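Local coordinates for type 4 fimbrial biogenesis protein PilF (Pseudomonas aeruginosa, PDB 2HO1) that binds the secretin subunit PilQ and is essential for its localization to the outer membrane and assembly into the type IV pilus secretin, at residues A39-G44 against A71-A76; G51-A56 against A78-T83; E92-A97 against G112-E117. All coordinates share one frame; numbering follows the deposited sequence.

Contact 1: residues A39-G44 against A71-A76; sequences AYIQLG and ADAHAA
Ile41 reaches across from segment 39-44 and lays the end of its side chain over the first turn of segment 71-76, against Asp72 and Ala73. CG1 sits beside the backbone N (chi1 -69°) and the chain is extended beyond it (chi2 166°); these torsions lay the longer branch along the facing helix, its last bond running back toward that helix's first turn, so that CG1 and CD1 both flank Ala73. CG1 of Ile41 lies 4.0 Å from the Ala73 methyl CB, while the terminal CD1 of Ile41 rests over the Ala73 backbone, 3.9 Å from its N. That same CD1 meets the CB of Asp72 at 4.0 Å, where the two side chains cross at about a right angle. Asp72 thus lends only its methylene to the apolar surface, and its carboxylate points on toward a long, weak ion pair with Arg106. The Ala73 N-H is hydrogen-bonded to Ser70 OG, so the polar atom beneath CD1 already has a partner. A small residue at 73 goes with close backbones: the CA atoms of Ile41 and Ala73 are 5.9 Å apart. The contact exemplifies how tetratricopeptide helices of similar direction pack around the helix between them in sequence. Helix 57-66 is that helix here, with Ala63 touching Ile41 and Leu64 touching Ala73, while Ser70, in the loop before helix 71-83, also meets Ile41.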
ATOM      1  N   ALA A  39     -20.119  13.153 -22.272  1.00 42.40           N
ATOM      2  CA  ALA A  39     -19.786  14.277 -23.134  1.00 40.74           C
ATOM      3  C   ALA A  39     -19.576  15.555 -22.289  1.00 38.72           C
ATOM      4  O   ALA A  39     -18.578  16.266 -22.443  1.00 36.78           O
ATOM      5  CB  ALA A  39     -20.911  14.484 -24.159  1.00 41.52           C
ATOM      6  N   TYR A  40     -20.533  15.836 -21.417  1.00 38.01           N
ATOM      7  CA  TYR A  40     -20.464  16.985 -20.518  1.00 38.33           C
ATOM      8  C   TYR A  40     -19.234  16.911 -19.616  1.00 39.04           C
ATOM      9  O   TYR A  40     -18.564  17.944 -19.365  1.00 37.51           O
ATOM     10  CB  TYR A  40     -21.716  17.049 -19.654  1.00 42.31           C
ATOM     11  CG  TYR A  40     -22.888  17.628 -20.379  1.00 44.32           C
ATOM     12  CD1 TYR A  40     -22.764  18.840 -21.048  1.00 45.94           C
ATOM     13  CD2 TYR A  40     -24.114  16.959 -20.427  1.00 45.19           C
ATOM     14  CE1 TYR A  40     -23.821  19.374 -21.753  1.00 47.41           C
ATOM     15  CE2 TYR A  40     -25.180  17.485 -21.127  1.00 48.13           C
ATOM     16  CZ  TYR A  40     -25.026  18.698 -21.794  1.00 48.48           C
ATOM     17  OH  TYR A  40     -26.069  19.241 -22.511  1.00 50.90           O
ATOM     18  N   ILE A  41     -18.919  15.701 -19.131  1.00 37.51           N
ATOM     19  CA  ILE A  41     -17.735  15.551 -18.291  1.00 37.69           C
ATOM     20  C   ILE A  41     -16.496  15.908 -19.123  1.00 38.03           C
ATOM     21  O   ILE A  41     -15.576  16.583 -18.627  1.00 37.78           O
ATOM     22  CB  ILE A  41     -17.621  14.115 -17.720  1.00 37.94           C
ATOM     23  CG1 ILE A  41     -18.741  13.899 -16.694  1.00 35.16           C
ATOM     24  CG2 ILE A  41     -16.252  13.900 -17.056  1.00 37.20           C
ATOM     25  CD1 ILE A  41     -18.945  12.460 -16.320  1.00 34.99           C
ATOM     26  N   GLN A  42     -16.476  15.504 -20.397  1.00 35.42           N
ATOM     27  CA  GLN A  42     -15.323  15.821 -21.238  1.00 37.17           C
ATOM     28  C   GLN A  42     -15.227  17.329 -21.496  1.00 35.83           C
ATOM     29  O   GLN A  42     -14.130  17.890 -21.514  1.00 35.13           O
ATOM     30  CB  GLN A  42     -15.410  15.099 -22.587  1.00 39.50           C
ATOM     31  CG  GLN A  42     -15.187  13.598 -22.529  1.00 42.34           C
ATOM     32  CD  GLN A  42     -13.821  13.248 -22.005  1.00 45.72           C
ATOM     33  OE1 GLN A  42     -12.808  13.562 -22.624  1.00 49.64           O
ATOM     34  NE2 GLN A  42     -13.779  12.593 -20.854  1.00 47.46           N
ATOM     35  N   LEU A  43     -16.381  17.962 -21.708  1.00 35.94           N
ATOM     36  CA  LEU A  43     -16.446  19.394 -21.968  1.00 36.55           C
ATOM     37  C   LEU A  43     -15.881  20.119 -20.747  1.00 36.93           C
ATOM     38  O   LEU A  43     -15.055  21.014 -20.877  1.00 39.52           O
ATOM     39  CB  LEU A  43     -17.898  19.818 -22.219  1.00 35.15           C
ATOM     40  CG  LEU A  43     -18.112  21.296 -22.591  1.00 38.53           C
ATOM     41  CD1 LEU A  43     -17.168  21.736 -23.705  1.00 38.92           C
ATOM     42  CD2 LEU A  43     -19.547  21.488 -23.017  1.00 39.22           C
ATOM     43  N   GLY A  44     -16.341  19.704 -19.567  1.00 38.28           N
ATOM     44  CA  GLY A  44     -15.858  20.262 -18.307  1.00 37.79           C
ATOM     45  C   GLY A  44     -14.347  20.134 -18.166  1.00 38.27           C
ATOM     46  O   GLY A  44     -13.653  21.108 -17.874  1.00 37.46           O
ATOM     47  N   ALA A  71     -19.113   9.254 -10.586  1.00 40.93           N
ATOM     48  CA  ALA A  71     -17.836   9.416  -9.917  1.00 38.71           C
ATOM     49  C   ALA A  71     -16.914  10.341 -10.700  1.00 38.94           C
ATOM     50  O   ALA A  71     -16.161  11.134 -10.111  1.00 36.85           O
ATOM     51  CB  ALA A  71     -17.164   8.058  -9.712  1.00 38.40           C
ATOM     52  N   ASP A  72     -16.959  10.245 -12.024  1.00 35.84           N
ATOM     53  CA  ASP A  72     -16.094  11.080 -12.828  1.00 37.23           C
ATOM     54  C   ASP A  72     -16.535  12.555 -12.791  1.00 35.83           C
ATOM     55  O   ASP A  72     -15.695  13.439 -12.916  1.00 36.23           O
ATOM     56  CB  ASP A  72     -16.057  10.597 -14.286  1.00 41.64           C
ATOM     57  CG  ASP A  72     -15.174   9.360 -14.494  1.00 45.13           C
ATOM     58  OD1 ASP A  72     -14.562   8.843 -13.536  1.00 48.61           O
ATOM     59  OD2 ASP A  72     -15.091   8.910 -15.651  1.00 49.51           O
ATOM     60  N   ALA A  73     -17.828  12.817 -12.638  1.00 33.31           N
ATOM     61  CA  ALA A  73     -18.300  14.204 -12.598  1.00 33.58           C
ATOM     62  C   ALA A  73     -17.953  14.821 -11.247  1.00 34.05           C
ATOM     63  O   ALA A  73     -17.509  15.982 -11.164  1.00 33.60           O
ATOM     64  CB  ALA A  73     -19.788  14.274 -12.858  1.00 32.97           C
ATOM     65  N   HIS A  74     -18.158  14.060 -10.180  1.00 33.13           N
ATOM     66  CA  HIS A  74     -17.767  14.563  -8.859  1.00 33.92           C
ATOM     67  C   HIS A  74     -16.257  14.813  -8.839  1.00 33.38           C
ATOM     68  O   HIS A  74     -15.784  15.862  -8.384  1.00 32.35           O
ATOM     69  CB  HIS A  74     -18.140  13.559  -7.790  1.00 34.10           C
ATOM     70  CG  HIS A  74     -19.591  13.573  -7.463  1.00 33.70           C
ATOM     71  ND1 HIS A  74     -20.233  14.702  -6.995  1.00 36.75           N
ATOM     72  CD2 HIS A  74     -20.532  12.608  -7.546  1.00 35.50           C
ATOM     73  CE1 HIS A  74     -21.510  14.427  -6.803  1.00 37.27           C
ATOM     74  NE2 HIS A  74     -21.717  13.164  -7.129  1.00 37.78           N
ATOM     75  N   ALA A  75     -15.496  13.870  -9.384  1.00 31.57           N
ATOM     76  CA  ALA A  75     -14.037  13.994  -9.402  1.00 30.26           C
ATOM     77  C   ALA A  75     -13.534  15.226 -10.154  1.00 30.71           C
ATOM     78  O   ALA A  75     -12.595  15.895  -9.724  1.00 32.30           O
ATOM     79  CB  ALA A  75     -13.420  12.724  -9.993  1.00 32.27           C
ATOM     80  N   ALA A  76     -14.143  15.521 -11.297  1.00 30.89           N
ATOM     81  CA  ALA A  76     -13.755  16.687 -12.074  1.00 29.25           C
ATOM     82  C   ALA A  76     -14.125  17.962 -11.307  1.00 29.79           C
ATOM     83  O   ALA A  76     -13.349  18.919 -11.252  1.00 29.90           O
ATOM     84  CB  ALA A  76     -14.466  16.661 -13.442  1.00 29.65           C
TER

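Contact 2: residues G51-A56 against A78-T83; sequences GNTEQA and AVVFQT
The turn between the two helices of a tetratricopeptide repeat, probably the first of the protein, here sets Thr53 and Ala56 against Val80 and Thr83 of helix 71-83. Gly51 starts the turn by ending helix 33-49 in a Schellman motif, with a positive phi of 88°. Asn52 then centres an inverse gamma turn, which swings the chain round and delivers Thr53 to the facing helix. The closest backbones are those of Thr53 and Val80, whose CA atoms stand 5.9 Å apart. Thr53 sends its methyl inward: CG2 of Thr53 sits 3.7 Å from the carbonyl O of Val80 and 3.8 Å from CG2 of Thr83. Its hydroxyl lies alongside, OG1 being 3.6 Å from that same Thr83 methyl, a van der Waals approach rather than a polar one. Thr83 can offer carbon here because a chi1 of -56° directs its own OG1 back along the helix toward the Val79 carbonyl and sets CG2 opposite the backbone N, facing Thr53. Val80 uses both branches. CG1 of Val80 lies against the carbonyl O of Thr53 at 3.6 Å, and CG2 of Val80 meets the Ala56 methyl CB at 3.7 Å. No hydrogen bond crosses the interface, so close fit of methyls and backbone carries it. Burial grades along it, from Ala56 and Val80 inside to Thr83 at the surface. Behind the inner end, Tyr47 and Leu48 of helix 33-49 pack on Ala56, and Lys57 and Leu60 of helix 57-66 close over Val80.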
ATOM      1  N   GLY A  51      -7.604  26.240 -18.687  1.00 46.61           N
ATOM      2  CA  GLY A  51      -7.441  27.282 -17.692  1.00 44.80           C
ATOM      3  C   GLY A  51      -8.761  27.975 -17.346  1.00 44.33           C
ATOM      4  O   GLY A  51      -8.784  28.818 -16.456  1.00 44.68           O
ATOM      5  N   ASN A  52      -9.861  27.654 -18.031  1.00 43.26           N
ATOM      6  CA  ASN A  52     -11.144  28.297 -17.695  1.00 44.32           C
ATOM      7  C   ASN A  52     -11.831  27.537 -16.568  1.00 43.29           C
ATOM      8  O   ASN A  52     -12.931  27.000 -16.732  1.00 42.63           O
ATOM      9  CB  ASN A  52     -12.086  28.328 -18.893  1.00 47.12           C
ATOM     10  CG  ASN A  52     -11.418  28.835 -20.130  1.00 50.63           C
ATOM     11  OD1 ASN A  52     -10.972  28.050 -20.986  1.00 53.94           O
ATOM     12  ND2 ASN A  52     -11.326  30.151 -20.246  1.00 51.63           N
ATOM     13  N   THR A  53     -11.181  27.530 -15.409  1.00 42.83           N
ATOM     14  CA  THR A  53     -11.645  26.812 -14.230  1.00 40.66           C
ATOM     15  C   THR A  53     -13.099  26.986 -13.837  1.00 41.43           C
ATOM     16  O   THR A  53     -13.856  26.012 -13.711  1.00 35.49           O
ATOM     17  CB  THR A  53     -10.755  27.191 -13.080  1.00 42.39           C
ATOM     18  OG1 THR A  53      -9.401  26.987 -13.499  1.00 41.58           O
ATOM     19  CG2 THR A  53     -11.065  26.360 -11.848  1.00 41.00           C
ATOM     20  N   GLU A  54     -13.482  28.239 -13.645  1.00 42.87           N
ATOM     21  CA  GLU A  54     -14.844  28.588 -13.268  1.00 45.81           C
ATOM     22  C   GLU A  54     -15.879  28.127 -14.311  1.00 46.40           C
ATOM     23  O   GLU A  54     -16.957  27.662 -13.937  1.00 48.95           O
ATOM     24  CB  GLU A  54     -14.911  30.115 -13.020  1.00 47.74           C
ATOM     25  CG  GLU A  54     -16.234  30.680 -12.483  1.00 50.75           C
ATOM     26  CD  GLU A  54     -16.722  30.028 -11.196  1.00 53.37           C
ATOM     27  OE1 GLU A  54     -15.887  29.567 -10.375  1.00 54.53           O
ATOM     28  OE2 GLU A  54     -17.962  29.991 -10.991  1.00 55.52           O
ATOM     29  N   GLN A  55     -15.558  28.216 -15.605  1.00 46.96           N
ATOM     30  CA  GLN A  55     -16.502  27.795 -16.668  1.00 45.46           C
ATOM     31  C   GLN A  55     -16.780  26.297 -16.697  1.00 42.87           C
ATOM     32  O   GLN A  55     -17.811  25.869 -17.202  1.00 41.11           O
ATOM     33  CB  GLN A  55     -15.982  28.171 -18.052  1.00 49.34           C
ATOM     34  CG  GLN A  55     -16.089  29.629 -18.392  1.00 57.95           C
ATOM     35  CD  GLN A  55     -15.146  30.007 -19.525  1.00 61.43           C
ATOM     36  OE1 GLN A  55     -15.268  29.493 -20.645  1.00 61.76           O
ATOM     37  NE2 GLN A  55     -14.185  30.902 -19.233  1.00 62.40           N
ATOM     38  N   ALA A  56     -15.829  25.516 -16.189  1.00 39.52           N
ATOM     39  CA  ALA A  56     -15.926  24.063 -16.134  1.00 36.87           C
ATOM     40  C   ALA A  56     -17.146  23.580 -15.349  1.00 37.19           C
ATOM     41  O   ALA A  56     -17.665  22.504 -15.604  1.00 36.54           O
ATOM     42  CB  ALA A  56     -14.632  23.484 -15.511  1.00 34.45           C
ATOM     43  N   ALA A  78     -14.297  18.238  -8.202  1.00 31.05           N
ATOM     44  CA  ALA A  78     -13.308  18.272  -7.138  1.00 29.44           C
ATOM     45  C   ALA A  78     -12.038  19.018  -7.526  1.00 30.33           C
ATOM     46  O   ALA A  78     -11.507  19.783  -6.726  1.00 29.09           O
ATOM     47  CB  ALA A  78     -12.983  16.867  -6.661  1.00 29.25           C
ATOM     48  N   VAL A  79     -11.550  18.817  -8.752  0.50 28.66           N
ATOM     49  CA  VAL A  79     -10.346  19.535  -9.133  0.50 27.53           C
ATOM     50  C   VAL A  79     -10.697  20.982  -9.493  0.50 27.82           C
ATOM     51  O   VAL A  79      -9.832  21.858  -9.448  0.50 27.81           O
ATOM     52  CB  VAL A  79      -9.601  18.855 -10.307  0.50 28.62           C
ATOM     53  CG1 VAL A  79      -9.485  17.348 -10.057  0.50 21.88           C
ATOM     54  CG2 VAL A  79     -10.292  19.160 -11.600  0.50 28.32           C
ATOM     55  N   VAL A  80     -11.953  21.233  -9.858  1.00 27.42           N
ATOM     56  CA  VAL A  80     -12.354  22.606 -10.171  1.00 29.24           C
ATOM     57  C   VAL A  80     -12.171  23.356  -8.839  1.00 29.07           C
ATOM     58  O   VAL A  80     -11.465  24.346  -8.787  1.00 31.99           O
ATOM     59  CB  VAL A  80     -13.829  22.761 -10.612  1.00 29.09           C
ATOM     60  CG1 VAL A  80     -14.222  24.261 -10.556  1.00 29.03           C
ATOM     61  CG2 VAL A  80     -14.031  22.232 -12.055  1.00 28.55           C
ATOM     62  N   PHE A  81     -12.777  22.855  -7.769  1.00 29.71           N
ATOM     63  CA  PHE A  81     -12.680  23.477  -6.447  1.00 31.02           C
ATOM     64  C   PHE A  81     -11.250  23.545  -5.910  1.00 32.01           C
ATOM     65  O   PHE A  81     -10.849  24.539  -5.311  1.00 31.96           O
ATOM     66  CB  PHE A  81     -13.565  22.738  -5.441  1.00 28.72           C
ATOM     67  CG  PHE A  81     -15.034  22.922  -5.672  1.00 30.23           C
ATOM     68  CD1 PHE A  81     -15.563  24.178  -5.903  1.00 32.90           C
ATOM     69  CD2 PHE A  81     -15.891  21.839  -5.646  1.00 29.92           C
ATOM     70  CE1 PHE A  81     -16.915  24.347  -6.113  1.00 32.65           C
ATOM     71  CE2 PHE A  81     -17.243  22.004  -5.854  1.00 28.90           C
ATOM     72  CZ  PHE A  81     -17.756  23.259  -6.087  1.00 29.69           C
ATOM     73  N   GLN A  82     -10.507  22.458  -6.094  1.00 31.38           N
ATOM     74  CA  GLN A  82      -9.130  22.366  -5.638  1.00 32.53           C
ATOM     75  C   GLN A  82      -8.346  23.466  -6.317  1.00 33.08           C
ATOM     76  O   GLN A  82      -7.534  24.138  -5.701  1.00 34.62           O
ATOM     77  CB  GLN A  82      -8.571  20.985  -6.015  1.00 33.52           C
ATOM     78  CG  GLN A  82      -7.060  20.806  -5.948  1.00 33.87           C
ATOM     79  CD  GLN A  82      -6.660  19.352  -6.282  1.00 35.43           C
ATOM     80  OE1 GLN A  82      -7.496  18.557  -6.737  1.00 32.72           O
ATOM     81  NE2 GLN A  82      -5.401  19.013  -6.060  1.00 33.78           N
ATOM     82  N   THR A  83      -8.588  23.640  -7.606  1.00 33.67           N
ATOM     83  CA  THR A  83      -7.916  24.677  -8.375  1.00 33.85           C
ATOM     84  C   THR A  83      -8.298  26.093  -7.852  1.00 35.13           C
ATOM     85  O   THR A  83      -7.473  27.007  -7.850  1.00 32.08           O
ATOM     86  CB  THR A  83      -8.289  24.556  -9.877  1.00 36.70           C
ATOM     87  OG1 THR A  83      -7.966  23.229 -10.339  1.00 33.66           O
ATOM     88  CG2 THR A  83      -7.528  25.615 -10.716  1.00 34.16           C
TER

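Contact 3: residues E92-A97 against G112-E117; sequences EEYRKA and GGFLYE
Tyr94 projects from helix 87-100 and meets segment 112-117 at Phe114, one turn before the end of helix 105-117. Within the segment Phe114 alone answers the tyrosine. With CG opposite its backbone N (chi1 166°), Phe114 turns its ring back toward helix 87-100, where the side chain also touches Pro87, Ala90 and Asp91. Its CB is the point of nearest approach, 3.6 Å from CE2 of Tyr94. Contact continues into the ring, where CG of Phe114 stands 3.8 Å from CE2 of Tyr94 and CD2 of Phe114 4.0 Å from CD2 of Tyr94. Two neighbouring ring atoms of the tyrosine, CD2 and CE2, make these contacts. The ring centroids are 5.6 Å apart and the planes are inclined at 38°, an oblique meeting. Both residues are buried, and no hydrogen bond crosses between the two segments, so the contact rests on these carbon atoms. The pair lies at the junction of two successive tetratricopeptide repeats, probably the second and third, where the helices run in opposing directions. The nearest CA atoms of the two segments, those of Tyr94 and Phe114, are 9.1 Å apart, and the two aromatic side chains bridge that gap. Tyr94 also meets the ring of Tyr111. Past Phe114, Leu115 packs on helix 121-131. Glu117 closes the segment and returns to the tyrosine indirectly: its OE1 is hydrogen-bonded to NE2 of Gln82, while OE1 of the same amide is hydrogen-bonded to the Tyr94 hydroxyl. Both ends of the Gln82 amide are engaged, which should fix its rotation and anchor the far end of the tyrosine.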
ATOM      1  N   GLU A  92     -15.140  17.450  -0.193  1.00 30.65           N
ATOM      2  CA  GLU A  92     -16.478  16.865  -0.265  1.00 32.39           C
ATOM      3  C   GLU A  92     -16.752  16.198  -1.639  1.00 32.82           C
ATOM      4  O   GLU A  92     -17.442  15.171  -1.725  1.00 32.64           O
ATOM      5  CB  GLU A  92     -17.522  17.945  -0.030  1.00 34.01           C
ATOM      6  CG  GLU A  92     -18.951  17.450  -0.070  1.00 36.07           C
ATOM      7  CD  GLU A  92     -19.915  18.577   0.219  1.00 41.04           C
ATOM      8  OE1 GLU A  92     -20.323  19.283  -0.716  1.00 44.43           O
ATOM      9  OE2 GLU A  92     -20.234  18.775   1.400  1.00 49.90           O
ATOM     10  N   GLU A  93     -16.246  16.799  -2.707  1.00 30.18           N
ATOM     11  CA  GLU A  93     -16.473  16.230  -4.026  1.00 31.26           C
ATOM     12  C   GLU A  93     -15.603  14.989  -4.233  1.00 32.67           C
ATOM     13  O   GLU A  93     -16.027  14.040  -4.872  1.00 32.96           O
ATOM     14  CB  GLU A  93     -16.206  17.265  -5.104  1.00 33.40           C
ATOM     15  CG  GLU A  93     -17.334  18.296  -5.275  1.00 34.33           C
ATOM     16  CD  GLU A  93     -18.691  17.654  -5.553  1.00 38.86           C
ATOM     17  OE1 GLU A  93     -18.784  16.754  -6.425  1.00 38.99           O
ATOM     18  OE2 GLU A  93     -19.681  18.059  -4.908  1.00 38.80           O
ATOM     19  N   TYR A  94     -14.371  15.018  -3.724  1.00 32.29           N
ATOM     20  CA  TYR A  94     -13.509  13.850  -3.793  1.00 31.89           C
ATOM     21  C   TYR A  94     -14.150  12.679  -3.061  1.00 33.78           C
ATOM     22  O   TYR A  94     -14.120  11.551  -3.541  1.00 35.16           O
ATOM     23  CB  TYR A  94     -12.125  14.156  -3.223  1.00 30.32           C
ATOM     24  CG  TYR A  94     -11.134  14.670  -4.245  1.00 28.73           C
ATOM     25  CD1 TYR A  94     -10.924  13.995  -5.438  1.00 27.28           C
ATOM     26  CD2 TYR A  94     -10.407  15.829  -4.015  1.00 26.81           C
ATOM     27  CE1 TYR A  94     -10.022  14.460  -6.372  1.00 27.52           C
ATOM     28  CE2 TYR A  94      -9.503  16.300  -4.942  1.00 26.91           C
ATOM     29  CZ  TYR A  94      -9.312  15.611  -6.119  1.00 29.21           C
ATOM     30  OH  TYR A  94      -8.412  16.077  -7.045  1.00 28.56           O
ATOM     31  N   ARG A  95     -14.758  12.947  -1.912  1.00 34.55           N
ATOM     32  CA  ARG A  95     -15.409  11.886  -1.162  1.00 36.24           C
ATOM     33  C   ARG A  95     -16.658  11.368  -1.857  1.00 35.23           C
ATOM     34  O   ARG A  95     -16.932  10.175  -1.808  1.00 35.59           O
ATOM     35  CB  ARG A  95     -15.738  12.342   0.263  1.00 35.39           C
ATOM     36  CG  ARG A  95     -14.515  12.528   1.124  1.00 36.33           C
ATOM     37  CD  ARG A  95     -14.969  12.806   2.530  1.00 39.08           C
ATOM     38  NE  ARG A  95     -13.969  13.394   3.405  1.00 43.35           N
ATOM     39  CZ  ARG A  95     -12.956  12.739   3.974  1.00 46.54           C
ATOM     40  NH1 ARG A  95     -12.772  11.435   3.748  1.00 47.65           N
ATOM     41  NH2 ARG A  95     -12.154  13.384   4.822  1.00 44.08           N
ATOM     42  N   LYS A  96     -17.421  12.249  -2.501  1.00 34.36           N
ATOM     43  CA  LYS A  96     -18.617  11.797  -3.202  1.00 33.13           C
ATOM     44  C   LYS A  96     -18.215  10.933  -4.392  1.00 34.56           C
ATOM     45  O   LYS A  96     -18.891   9.975  -4.713  1.00 34.14           O
ATOM     46  CB  LYS A  96     -19.478  12.971  -3.700  1.00 35.07           C
ATOM     47  CG  LYS A  96     -20.163  13.769  -2.564  1.00 36.17           C
ATOM     48  CD  LYS A  96     -21.074  14.841  -3.137  1.00 38.08           C
ATOM     49  CE  LYS A  96     -21.791  15.610  -2.039  1.00 39.90           C
ATOM     50  NZ  LYS A  96     -22.688  16.638  -2.653  1.00 41.26           N
ATOM     51  N   ALA A  97     -17.117  11.292  -5.045  1.00 34.22           N
ATOM     52  CA  ALA A  97     -16.612  10.548  -6.191  1.00 34.29           C
ATOM     53  C   ALA A  97     -16.224   9.120  -5.751  1.00 35.72           C
ATOM     54  O   ALA A  97     -16.522   8.152  -6.441  1.00 37.84           O
ATOM     55  CB  ALA A  97     -15.421  11.272  -6.760  1.00 29.94           C
ATOM     56  N   GLY A 112      -5.428  11.776  -3.073  1.00 28.96           N
ATOM     57  CA  GLY A 112      -4.236  11.717  -2.244  1.00 29.91           C
ATOM     58  C   GLY A 112      -3.267  12.844  -2.565  1.00 30.88           C
ATOM     59  O   GLY A 112      -2.527  13.353  -1.673  1.00 27.89           O
ATOM     60  N   GLY A 113      -3.254  13.234  -3.843  1.00 30.56           N
ATOM     61  CA  GLY A 113      -2.403  14.345  -4.265  1.00 32.44           C
ATOM     62  C   GLY A 113      -2.941  15.621  -3.580  1.00 34.48           C
ATOM     63  O   GLY A 113      -2.180  16.457  -3.080  1.00 33.12           O
ATOM     64  N   PHE A 114      -4.266  15.746  -3.551  1.00 34.91           N
ATOM     65  CA  PHE A 114      -4.944  16.900  -2.920  1.00 35.27           C
ATOM     66  C   PHE A 114      -4.582  16.897  -1.425  1.00 34.94           C
ATOM     67  O   PHE A 114      -4.149  17.924  -0.866  1.00 36.98           O
ATOM     68  CB  PHE A 114      -6.465  16.773  -3.091  1.00 31.55           C
ATOM     69  CG  PHE A 114      -7.262  17.713  -2.210  1.00 34.83           C
ATOM     70  CD1 PHE A 114      -7.242  19.094  -2.435  1.00 34.51           C
ATOM     71  CD2 PHE A 114      -8.000  17.222  -1.135  1.00 31.66           C
ATOM     72  CE1 PHE A 114      -7.955  19.979  -1.595  1.00 33.46           C
ATOM     73  CE2 PHE A 114      -8.704  18.081  -0.294  1.00 32.68           C
ATOM     74  CZ  PHE A 114      -8.685  19.467  -0.525  1.00 31.15           C
ATOM     75  N   LEU A 115      -4.746  15.737  -0.787  1.00 31.78           N
ATOM     76  CA  LEU A 115      -4.437  15.606   0.633  1.00 31.89           C
ATOM     77  C   LEU A 115      -3.004  16.009   0.950  1.00 33.58           C
ATOM     78  O   LEU A 115      -2.753  16.643   1.978  1.00 32.34           O
ATOM     79  CB  LEU A 115      -4.731  14.188   1.131  1.00 29.02           C
ATOM     80  CG  LEU A 115      -6.233  13.888   1.118  1.00 28.36           C
ATOM     81  CD1 LEU A 115      -6.453  12.384   1.291  1.00 28.41           C
ATOM     82  CD2 LEU A 115      -6.954  14.715   2.216  1.00 27.69           C
ATOM     83  N   TYR A 116      -2.075  15.661   0.062  1.00 33.41           N
ATOM     84  CA  TYR A 116      -0.657  16.007   0.214  1.00 34.52           C
ATOM     85  C   TYR A 116      -0.484  17.556   0.196  1.00 36.46           C
ATOM     86  O   TYR A 116       0.238  18.120   1.017  1.00 37.53           O
ATOM     87  CB  TYR A 116       0.149  15.372  -0.923  1.00 33.86           C
ATOM     88  CG  TYR A 116       1.585  15.859  -1.073  1.00 34.65           C
ATOM     89  CD1 TYR A 116       2.559  15.497  -0.150  1.00 34.94           C
ATOM     90  CD2 TYR A 116       1.958  16.687  -2.125  1.00 34.70           C
ATOM     91  CE1 TYR A 116       3.861  15.945  -0.263  1.00 37.36           C
ATOM     92  CE2 TYR A 116       3.274  17.146  -2.253  1.00 36.41           C
ATOM     93  CZ  TYR A 116       4.212  16.767  -1.312  1.00 37.60           C
ATOM     94  OH  TYR A 116       5.508  17.195  -1.397  1.00 39.74           O
ATOM     95  N   GLU A 117      -1.135  18.228  -0.749  1.00 36.31           N
ATOM     96  CA  GLU A 117      -1.075  19.684  -0.843  1.00 36.29           C
ATOM     97  C   GLU A 117      -1.673  20.332   0.408  1.00 37.63           C
ATOM     98  O   GLU A 117      -1.273  21.424   0.792  1.00 37.49           O
ATOM     99  CB  GLU A 117      -1.862  20.167  -2.059  1.00 37.40           C
ATOM    100  CG  GLU A 117      -1.192  19.912  -3.379  1.00 40.92           C
ATOM    101  CD  GLU A 117      -2.140  20.041  -4.565  1.00 44.11           C
ATOM    102  OE1 GLU A 117      -3.257  20.594  -4.416  1.00 45.89           O
ATOM    103  OE2 GLU A 117      -1.758  19.583  -5.661  1.00 45.97           O
TER

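Helix 71-83 is shared by contacts 1 and 2 and linked to contact 3 by polar side chains. Contacts 1 and 2 use its first and last turns, with centres 11 Å apart, and join where Gly44 O lies 3.5 Å from Ala56 CB. The centre of contact 3 lies 15 Å from that of contact 1 and 14 Å from that of contact 2. It is tied to contact 1 by a probable hydrogen bond of 2.6 Å between His74 ND1 and Glu93 OE1, and to contact 2 through Gln82. Packing is thus continuous along successive helices, consistent with a tetratricopeptide superhelix. All three contacts fall in the span of the first four repeats, the minimal region for secretin assembly.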